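Local coordinates for DUF4440 domain-containing protein (Prochlorococcus marinus, PDB 3HZP) that is of unknown function but adopts the NTF2-like fold, pairing through its curved beta sheet with a second copy of itself, at residues Lys66-Glu71 and Ile79-Leu84; Pro99-Ile104 and Ala115-Ser120. One frame throughout, in Å; residues are numbered along the deposited sequence.

How the contacts relate
Both contacts are antiparallel hairpin pairings in one curved sheet, and each contains a classic beta bulge. Contact 1 joins strand 57-72, outermost in the sheet within its chain, to strand 77-90 and is only partly buried; contact 2 joins strands 93-108 and 111-119 and lies deeper, with eleven of its twelve touching residues buried. Their centres are 9 Å apart, and adjacent strands 77-90 and 93-108 link them: Phe82 O lies 2.8 Å from Val101 N, and Cys80 O 2.8 Å from Ser103 OG. Both meet the second subunit, contact 1 through salt bridges of Lys69 and Glu71, contact 2 through hydrogen bonds of the buried Thr102, Trp116 and Gln118.

Contact 1 (Lys66-Glu71 and Ile79-Leu84); sequences KVHKFE and ICVFTL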
loop_
_atom_site.group_PDB
_atom_site.type_symbol
_atom_site.label_atom_id
_atom_site.label_comp_id
_atom_site.label_asym_id
_atom_site.label_seq_id
_atom_site.Cartn_x
_atom_site.Cartn_y
_atom_site.Cartn_z
ATOM N N LYS A 66 6.878 9.750 10.866
ATOM C CA LYS A 66 5.693 9.536 11.684
ATOM C C LYS A 66 5.097 8.196 11.346
ATOM O O LYS A 66 4.934 7.886 10.153
ATOM C CB LYS A 66 4.624 10.625 11.432
ATOM C CG LYS A 66 3.408 10.544 12.378
ATOM C CD LYS A 66 3.782 10.831 13.791
ATOM C CE LYS A 66 2.635 10.519 14.753
ATOM N NZ LYS A 66 1.406 11.212 14.369
ATOM N N VAL A 67 4.785 7.420 12.376
ATOM C CA VAL A 67 4.057 6.181 12.237
ATOM C C VAL A 67 2.589 6.474 12.459
ATOM O O VAL A 67 2.189 6.991 13.507
ATOM C CB VAL A 67 4.568 5.089 13.187
ATOM C CG1 VAL A 67 3.681 3.857 13.140
ATOM C CG2 VAL A 67 6.035 4.756 12.880
ATOM N N HIS A 68 1.788 6.151 11.464
ATOM C CA HIS A 68 0.334 6.380 11.492
ATOM C C HIS A 68 -0.439 5.180 11.925
ATOM O O HIS A 68 -1.559 5.345 12.434
ATOM C CB HIS A 68 -0.128 6.792 10.106
ATOM C CG HIS A 68 0.615 7.965 9.579
ATOM N ND1 HIS A 68 0.594 9.204 10.197
ATOM C CD2 HIS A 68 1.414 8.088 8.502
ATOM C CE1 HIS A 68 1.344 10.035 9.492
ATOM N NE2 HIS A 68 1.872 9.381 8.484
ATOM N N LYS A 69 0.089 3.979 11.712
ATOM C CA LYS A 69 -0.622 2.749 12.087
ATOM C C LYS A 69 0.413 1.693 12.395
ATOM O O LYS A 69 1.377 1.520 11.630
ATOM C CB LYS A 69 -1.525 2.252 10.954
ATOM C CG LYS A 69 -2.322 1.013 11.277
ATOM C CD LYS A 69 -3.259 0.621 10.166
ATOM C CE LYS A 69 -4.130 -0.531 10.536
ATOM N NZ LYS A 69 -5.009 -0.230 11.710
ATOM N N PHE A 70 0.241 1.000 13.504
ATOM C CA PHE A 70 1.019 -0.195 13.765
ATOM C C PHE A 70 0.104 -1.194 14.422
ATOM O O PHE A 70 -0.534 -0.851 15.419
ATOM C CB PHE A 70 2.237 0.016 14.703
ATOM C CG PHE A 70 2.873 -1.285 15.024
ATOM C CD1 PHE A 70 3.774 -1.856 14.145
ATOM C CD2 PHE A 70 2.478 -2.010 16.138
ATOM C CE1 PHE A 70 4.233 -3.164 14.390
ATOM C CE2 PHE A 70 2.967 -3.287 16.378
ATOM C CZ PHE A 70 3.829 -3.842 15.522
ATOM N N GLU A 71 0.074 -2.427 13.928
ATOM C CA GLU A 71 -0.559 -3.482 14.689
ATOM C C GLU A 71 -0.064 -4.833 14.255
ATOM O O GLU A 71 0.262 -5.052 13.092
ATOM C CB GLU A 71 -2.081 -3.433 14.590
ATOM C CG GLU A 71 -2.654 -3.678 13.301
ATOM C CD GLU A 71 -4.218 -3.669 13.321
ATOM O OE1 GLU A 71 -4.844 -4.156 14.278
ATOM O OE2 GLU A 71 -4.788 -3.246 12.324
ATOM N N ILE A 79 1.344 -4.905 10.325
ATOM C CA ILE A 79 1.241 -3.795 9.411
ATOM C C ILE A 79 1.849 -2.557 10.084
ATOM O O ILE A 79 1.559 -2.294 11.241
ATOM C CB ILE A 79 -0.223 -3.524 8.949
ATOM C CG1 ILE A 79 -0.261 -2.257 8.092
ATOM C CG2 ILE A 79 -1.236 -3.430 10.121
ATOM C CD1 ILE A 79 -1.603 -2.128 7.289
ATOM N N CYS A 80 2.613 -1.786 9.309
ATOM C CA CYS A 80 3.086 -0.490 9.749
ATOM C C CYS A 80 2.942 0.495 8.608
ATOM O O CYS A 80 3.508 0.287 7.512
ATOM C CB CYS A 80 4.528 -0.564 10.272
ATOM S SG CYS A 80 5.093 1.002 10.980
ATOM N N VAL A 81 2.214 1.564 8.862
ATOM C CA VAL A 81 2.025 2.645 7.917
ATOM C C VAL A 81 2.745 3.859 8.424
ATOM O O VAL A 81 2.570 4.220 9.591
ATOM C CB VAL A 81 0.515 2.957 7.720
ATOM C CG1 VAL A 81 0.321 4.173 6.770
ATOM C CG2 VAL A 81 -0.251 1.702 7.214
ATOM N N PHE A 82 3.546 4.502 7.582
ATOM C CA PHE A 82 4.344 5.624 8.013
ATOM C C PHE A 82 4.604 6.595 6.910
ATOM O O PHE A 82 4.411 6.300 5.726
ATOM C CB PHE A 82 5.683 5.090 8.608
ATOM C CG PHE A 82 6.511 4.291 7.641
ATOM C CD1 PHE A 82 6.260 2.950 7.448
ATOM C CD2 PHE A 82 7.544 4.877 6.919
ATOM C CE1 PHE A 82 7.003 2.205 6.560
ATOM C CE2 PHE A 82 8.273 4.122 6.010
ATOM C CZ PHE A 82 8.025 2.815 5.850
ATOM N N THR A 83 5.021 7.802 7.289
ATOM C CA THR A 83 5.535 8.791 6.359
ATOM C C THR A 83 7.039 8.719 6.418
ATOM O O THR A 83 7.630 8.718 7.507
ATOM C CB THR A 83 5.096 10.186 6.753
ATOM O OG1 THR A 83 3.679 10.281 6.650
ATOM C CG2 THR A 83 5.727 11.230 5.798
ATOM N N LEU A 84 7.650 8.583 5.254
ATOM C CA LEU A 84 9.103 8.480 5.107
ATOM C C LEU A 84 9.587 9.823 4.583
ATOM O O LEU A 84 9.184 10.256 3.503
ATOM C CB LEU A 84 9.452 7.391 4.116
ATOM C CG LEU A 84 10.942 7.197 3.844
ATOM C CD1 LEU A 84 11.564 6.578 5.025
ATOM C CD2 LEU A 84 11.159 6.319 2.566
#
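Val81 O takes two successive backbone N-H groups, those of His68 and Lys69, and so marks a classic beta bulge in the antiparallel hairpin of strands 57-72 and 77-90 of this NTF2-like sheet. His68 N donates to Val81 O at 2.8 Å and Lys69 N, the longer bond, at 3.3 Å, both from the same face of the carbonyl plane. The register shifts by one residue between the Val67-Phe82 and Lys69-Val81 pairs, after which regular pairing resumes, with Glu71 and Ile79 exchanging two backbone bonds.

His68 is the extra residue of the bulge. Its chi1 of -55° sets CG anti to the carbonyl carbon, beside the backbone N; from there the ring contacts Thr83, and it also stacks with the ring of Trp129. Lys66 O stands above one face of the imidazole, nearer its rim than its centre.

On the face shared by Lys69, Glu71, Ile79 and Val81, aliphatic groups pack beneath charged ends. Lys69 CB meets Val81 CB at 3.9 Å, and Glu71 CG sits 3.5 Å from Ile79 CG2, the two side chains lying side by side. Lys69 NZ forms a salt bridge with Glu71 OE2 at 3.1 Å, meeting it from above the carboxylate plane; these charges also pair with Asp32 and Lys106 of the second subunit, respectively. The other face carries Val67, Phe70, Cys80 and Phe82, where Val67 CG1 touches Cys80 SG at 3.8 Å and helix 4-15 covers Phe70, Cys80 and Phe82.

At the imidazole edge, in the ring plane, His68 NE2 and Thr83 OG1 form a nearly straight 2.7 Å hydrogen bond (175°).

Contact 2 (Pro99-Ile104 and Ala115-Ser120); sequences PTVTSI and AWMQRS
Ile104 O is gripped by two backbone donors, Ala115 N at 2.8 Å and Trp116 N at 3.2 Å, which arrive from the same face of its carbonyl plane. This shared acceptor defines a classic beta bulge in the antiparallel hairpin of strands 93-108 and 111-119, part of the curved sheet of the NTF2-like fold. Beyond it the pairing is regular: Thr102 and Gln118 exchange two backbone bonds, and the short strand axes run 176° apart.

The sheet's two faces serve different neighbours. Val101, Ser103, Met117 and Arg119 occupy one. In the conformer given, Val101 CG1 lies near CG of Met117, a selenomethionine, but the closeness is doubtful because a second conformer exists; helix 4-15 packs over Ser103 and Met117. The other bears Thr102, Ile104, Trp116 and Gln118 and meets the second subunit, where Thr102 OG1 bonds to Gln118 OE1 and Trp116 NE1 of that copy; the same bonds recur with the subunits exchanged.

At the strand ends, Arg119 holds Ser120 O side-on through NE at 2.9 Å and NH2 at 3.1 Å, the acceptor lying near the guanidinium plane. Pro99 CG sits 3.6 Å above that plane, over its centre. Arg119 NH1 forms a salt bridge with Asp97 and hydrogen-bonds a bound pentaethylene glycol, probably from the crystallisation liquor. An alanine in place of Arg119 would probably leave Ser120 O without these two donors, deprive Asp97 of its ionic mate and take away the guanidinium packing against Pro99.

Ser120 OG, placed between its own backbone N and carbonyl carbon (chi1 71°), substitutes for a main-chain acceptor and takes the Thr100 N-H, with Ser120 OG and Thr100 N 2.9 Å apart.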
loop_
_atom_site.group_PDB
_atom_site.type_symbol
_atom_site.label_atom_id
_atom_site.label_comp_id
_atom_site.label_asym_id
_atom_site.label_seq_id
_atom_site.Cartn_x
_atom_site.Cartn_y
_atom_site.Cartn_z
ATOM N N PRO A 99 6.536 10.510 0.972
ATOM C CA PRO A 99 5.412 9.600 0.689
ATOM C C PRO A 99 4.772 9.034 1.968
ATOM O O PRO A 99 5.392 8.937 3.044
ATOM C CB PRO A 99 6.058 8.460 -0.063
ATOM C CG PRO A 99 7.460 8.415 0.509
ATOM C CD PRO A 99 7.814 9.835 0.721
ATOM N N THR A 100 3.555 8.549 1.790
ATOM C CA THR A 100 2.935 7.562 2.668
ATOM C C THR A 100 3.308 6.160 2.211
ATOM O O THR A 100 3.225 5.848 1.004
ATOM C CB THR A 100 1.400 7.676 2.623
ATOM O OG1 THR A 100 1.031 8.982 3.087
ATOM C CG2 THR A 100 0.708 6.605 3.514
ATOM N N VAL A 101 3.741 5.344 3.170
ATOM C CA VAL A 101 4.165 3.982 2.909
ATOM C C VAL A 101 3.406 2.978 3.741
ATOM O O VAL A 101 3.285 3.149 4.958
ATOM C CB VAL A 101 5.681 3.825 3.231
ATOM C CG1 VAL A 101 6.154 2.447 2.892
ATOM C CG2 VAL A 101 6.492 4.923 2.522
ATOM N N THR A 102 2.841 1.965 3.089
ATOM C CA THR A 102 2.204 0.821 3.756
ATOM C C THR A 102 3.192 -0.325 3.687
ATOM O O THR A 102 3.625 -0.720 2.592
ATOM C CB THR A 102 0.908 0.426 3.079
ATOM O OG1 THR A 102 -0.033 1.486 3.182
ATOM C CG2 THR A 102 0.335 -0.863 3.700
ATOM N N SER A 103 3.609 -0.834 4.846
ATOM C CA SER A 103 4.544 -1.969 4.912
ATOM C C SER A 103 3.903 -3.101 5.677
ATOM O O SER A 103 3.128 -2.869 6.625
ATOM C CB SER A 103 5.869 -1.545 5.524
ATOM O OG SER A 103 5.760 -1.187 6.927
ATOM N N ILE A 104 4.222 -4.326 5.288
ATOM C CA ILE A 104 3.751 -5.526 5.943
ATOM C C ILE A 104 4.986 -6.356 6.302
ATOM O O ILE A 104 5.946 -6.403 5.521
ATOM C CB ILE A 104 2.829 -6.344 5.051
ATOM C CG1 ILE A 104 1.677 -5.485 4.533
ATOM C CG2 ILE A 104 2.402 -7.621 5.728
ATOM C CD1 ILE A 104 0.807 -4.996 5.606
ATOM N N ALA A 115 7.780 -8.014 4.244
ATOM C CA ALA A 115 7.064 -8.844 3.318
ATOM C C ALA A 115 6.475 -8.072 2.153
ATOM O O ALA A 115 6.179 -8.667 1.110
ATOM C CB ALA A 115 5.952 -9.620 4.035
ATOM N N TRP A 116 6.242 -6.777 2.327
ATOM C CA TRP A 116 5.547 -5.993 1.289
ATOM C C TRP A 116 5.726 -4.530 1.605
ATOM O O TRP A 116 5.738 -4.118 2.758
ATOM C CB TRP A 116 4.052 -6.316 1.245
ATOM C CG TRP A 116 3.400 -5.830 0.043
ATOM C CD1 TRP A 116 2.600 -4.727 -0.073
ATOM C CD2 TRP A 116 3.443 -6.433 -1.249
ATOM N NE1 TRP A 116 2.184 -4.586 -1.379
ATOM C CE2 TRP A 116 2.679 -5.610 -2.121
ATOM C CE3 TRP A 116 4.053 -7.573 -1.757
ATOM C CZ2 TRP A 116 2.524 -5.904 -3.451
ATOM C CZ3 TRP A 116 3.885 -7.876 -3.097
ATOM C CH2 TRP A 116 3.112 -7.035 -3.918
HETATM N N MSE A 117 5.844 -3.702 0.580
HETATM C CA MSE A 117 5.867 -2.252 0.778
HETATM C C MSE A 117 5.320 -1.542 -0.473
HETATM O O MSE A 117 5.782 -1.832 -1.572
HETATM C CB MSE A 117 7.281 -1.766 1.060
HETATM C CG MSE A 117 7.394 -0.264 1.317
HETATM SE SE MSE A 117 9.180 0.346 1.780
HETATM C CE MSE A 117 9.239 -0.523 3.538
ATOM N N GLN A 118 4.364 -0.633 -0.270
ATOM C CA GLN A 118 3.862 0.232 -1.315
ATOM C C GLN A 118 4.010 1.664 -0.866
ATOM O O GLN A 118 3.629 2.019 0.249
ATOM C CB GLN A 118 2.387 -0.088 -1.638
ATOM C CG GLN A 118 1.778 0.838 -2.708
ATOM C CD GLN A 118 0.533 0.326 -3.389
ATOM O OE1 GLN A 118 0.096 -0.801 -3.141
ATOM N NE2 GLN A 118 -0.013 1.113 -4.292
ATOM N N ARG A 119 4.522 2.499 -1.754
ATOM C CA ARG A 119 4.676 3.919 -1.494
ATOM C C ARG A 119 3.881 4.788 -2.439
ATOM O O ARG A 119 3.672 4.441 -3.598
ATOM C CB ARG A 119 6.143 4.371 -1.527
ATOM C CG ARG A 119 6.835 4.235 -2.864
ATOM C CD ARG A 119 8.042 5.166 -2.982
ATOM N NE ARG A 119 7.620 6.541 -3.112
ATOM C CZ ARG A 119 8.390 7.601 -2.926
ATOM N NH1 ARG A 119 9.668 7.457 -2.621
ATOM N NH2 ARG A 119 7.880 8.810 -3.044
ATOM N N SER A 120 3.514 5.965 -1.946
ATOM C CA SER A 120 2.799 6.962 -2.723
ATOM C C SER A 120 3.790 7.895 -3.424
ATOM O O SER A 120 4.991 7.796 -3.222
ATOM C CB SER A 120 1.873 7.790 -1.828
ATOM O OG SER A 120 2.613 8.673 -0.968
#